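Local structure of uncharacterized protein (Staphylococcus saprophyticus subsp. saprophyticus ATCC 15305, 3FOJ) at residues A[58-63]-A[82-87]. The protein is of unknown function but has a rhodanese-like domain, a fold shared with sulfurtransferases that carry sulfane sulfur on a cysteine. Residues are numbered along the deposited sequence; the frame is centred on the assembly and turned at random.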
loop_
_atom_site.group_PDB
_atom_site.type_symbol
_atom_site.label_atom_id
_atom_site.label_comp_id
_atom_site.label_asym_id
_atom_site.label_seq_id
_atom_site.Cartn_x
_atom_site.Cartn_y
_atom_site.Cartn_z
ATOM N N THR A 58 0.071 11.533 1.168
ATOM C CA THR A 58 0.595 10.561 0.213
ATOM C C THR A 58 0.352 9.152 0.735
ATOM O O THR A 58 0.446 8.899 1.934
ATOM C CB THR A 58 2.100 10.769 -0.015
ATOM O OG1 THR A 58 2.321 12.103 -0.487
ATOM C CG2 THR A 58 2.631 9.778 -1.048
ATOM N N TYR A 59 0.039 8.235 -0.175
ATOM C CA TYR A 59 -0.244 6.857 0.204
ATOM C C TYR A 59 0.640 5.844 -0.512
ATOM O O TYR A 59 0.827 5.914 -1.728
ATOM C CB TYR A 59 -1.716 6.543 -0.076
ATOM C CG TYR A 59 -2.667 7.417 0.702
ATOM C CD1 TYR A 59 -2.945 8.728 0.297
ATOM C CD2 TYR A 59 -3.246 6.956 1.882
ATOM C CE1 TYR A 59 -3.777 9.551 1.059
ATOM C CE2 TYR A 59 -4.067 7.763 2.644
ATOM C CZ TYR A 59 -4.331 9.058 2.233
ATOM O OH TYR A 59 -5.138 9.851 3.015
ATOM N N TYR A 60 1.177 4.904 0.261
ATOM C CA TYR A 60 2.029 3.852 -0.274
ATOM C C TYR A 60 1.138 2.637 -0.479
ATOM O O TYR A 60 0.505 2.160 0.457
ATOM C CB TYR A 60 3.177 3.561 0.697
ATOM C CG TYR A 60 4.137 4.726 0.825
ATOM C CD1 TYR A 60 3.858 5.805 1.665
ATOM C CD2 TYR A 60 5.305 4.773 0.064
ATOM C CE1 TYR A 60 4.725 6.910 1.737
ATOM C CE2 TYR A 60 6.168 5.866 0.128
ATOM C CZ TYR A 60 5.876 6.925 0.962
ATOM O OH TYR A 60 6.738 7.998 1.017
ATOM N N ILE A 61 1.094 2.145 -1.711
ATOM C CA ILE A 61 0.222 1.033 -2.071
ATOM C C ILE A 61 0.963 -0.286 -2.208
ATOM O O ILE A 61 1.974 -0.366 -2.901
ATOM C CB ILE A 61 -0.489 1.344 -3.404
ATOM C CG1 ILE A 61 -1.037 2.784 -3.380
ATOM C CG2 ILE A 61 -1.572 0.317 -3.675
ATOM C CD1 ILE A 61 -2.001 3.099 -2.236
ATOM N N ILE A 62 0.446 -1.328 -1.562
ATOM C CA ILE A 62 1.088 -2.639 -1.623
ATOM C C ILE A 62 0.086 -3.764 -1.902
ATOM O O ILE A 62 -1.055 -3.722 -1.448
ATOM C CB ILE A 62 1.867 -2.923 -0.305
ATOM C CG1 ILE A 62 2.782 -4.128 -0.490
ATOM C CG2 ILE A 62 0.896 -3.146 0.852
ATOM C CD1 ILE A 62 3.724 -4.343 0.681
ATOM N N CYS A 63 0.523 -4.755 -2.674
ATOM C CA CYS A 63 -0.308 -5.900 -3.013
ATOM C C CYS A 63 0.557 -7.142 -2.844
ATOM O O CYS A 63 1.595 -7.087 -2.194
ATOM C CB CYS A 63 -0.815 -5.794 -4.455
ATOM S SG CYS A 63 0.469 -5.837 -5.721
ATOM N N ASN A 82 -2.140 11.359 -4.295
ATOM C CA ASN A 82 -0.693 11.165 -4.302
ATOM C C ASN A 82 -0.411 9.745 -3.839
ATOM O O ASN A 82 -0.653 9.405 -2.683
ATOM C CB ASN A 82 -0.010 12.157 -3.362
ATOM C CG ASN A 82 -0.396 13.587 -3.654
ATOM O OD1 ASN A 82 -1.296 14.144 -3.020
ATOM N ND2 ASN A 82 0.268 14.188 -4.632
ATOM N N ALA A 83 0.107 8.917 -4.740
ATOM C CA ALA A 83 0.387 7.524 -4.409
ATOM C C ALA A 83 1.754 7.056 -4.892
ATOM O O ALA A 83 2.267 7.529 -5.904
ATOM C CB ALA A 83 -0.699 6.632 -4.987
ATOM N N VAL A 84 2.323 6.110 -4.152
ATOM C CA VAL A 84 3.630 5.545 -4.452
ATOM C C VAL A 84 3.531 4.025 -4.396
ATOM O O VAL A 84 2.962 3.470 -3.458
ATOM C CB VAL A 84 4.680 6.019 -3.428
ATOM C CG1 VAL A 84 6.050 5.460 -3.787
ATOM C CG2 VAL A 84 4.710 7.544 -3.385
ATOM N N ASN A 85 4.083 3.354 -5.401
ATOM C CA ASN A 85 4.034 1.900 -5.442
ATOM C C ASN A 85 5.153 1.266 -4.620
ATOM O O ASN A 85 6.271 1.772 -4.587
ATOM C CB ASN A 85 4.138 1.417 -6.892
ATOM C CG ASN A 85 3.895 -0.072 -7.024
ATOM O OD1 ASN A 85 2.912 -0.589 -6.505
ATOM N ND2 ASN A 85 4.784 -0.765 -7.723
ATOM N N VAL A 86 4.842 0.170 -3.935
ATOM C CA VAL A 86 5.855 -0.541 -3.168
ATOM C C VAL A 86 6.269 -1.721 -4.046
ATOM O O VAL A 86 5.529 -2.696 -4.193
ATOM C CB VAL A 86 5.308 -1.060 -1.831
ATOM C CG1 VAL A 86 6.415 -1.787 -1.077
ATOM C CG2 VAL A 86 4.781 0.102 -0.999
ATOM N N GLU A 87 7.450 -1.616 -4.644
ATOM C CA GLU A 87 7.944 -2.649 -5.547
ATOM C C GLU A 87 8.090 -4.028 -4.912
ATOM O O GLU A 87 8.509 -4.158 -3.763
ATOM C CB GLU A 87 9.291 -2.226 -6.140
ATOM C CG GLU A 87 9.319 -0.794 -6.660
ATOM C CD GLU A 87 10.541 -0.501 -7.510
ATOM O OE1 GLU A 87 11.651 -0.938 -7.135
ATOM O OE2 GLU A 87 10.392 0.176 -8.550
HETATM O O HOH W 1 3.060 -4.063 -4.044
#
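Tyr60 and Val84 lie side by side, their side chains pointing the same way. Val84 CB approaches Tyr60 CD2 to 3.8 Å, obliquely to the ring; CG1, anti to the backbone N (chi1 -178°), meets CD2 and CE2, while CG2 reaches Thr58 CG2. Ile4 of strand 3-4 touches both Tyr60 and Val84. Beneath the side chains runs a parallel ladder: Tyr59 N donates to Asn82 O and Tyr59 O accepts from Val84 N, both at 2.9 Å, and Ile61 N to Val84 O is the straightest link, 169° at the hydrogen. Strands 58-62 and 82-86, joined through helix 67-77, form a beta-alpha-beta unit in the central sheet of the rhodanese-like fold. On the helix-facing side Ile61 CG1 meets Ala83 CB, and Val73 and Leu76 of helix 67-77 touch Ile61. The C-terminal end is wider but buried: CA separations grow from 4.7 Å at Tyr59-Ala83 to 5.4 Å at Ile62-Val86, Val86 N still donates to Ile61 O, longer at 3.1 Å and more bent at 148°, and a water bridges Cys63 N to Val86 O. Ile62 CD1 crosses to Val86 CG1 there. The solvent side is the partly exposed Thr58-Asn82 end, where Thr58 OG1 meets Asn82 CB at 3.7 Å, the side chains crossing at about a right angle.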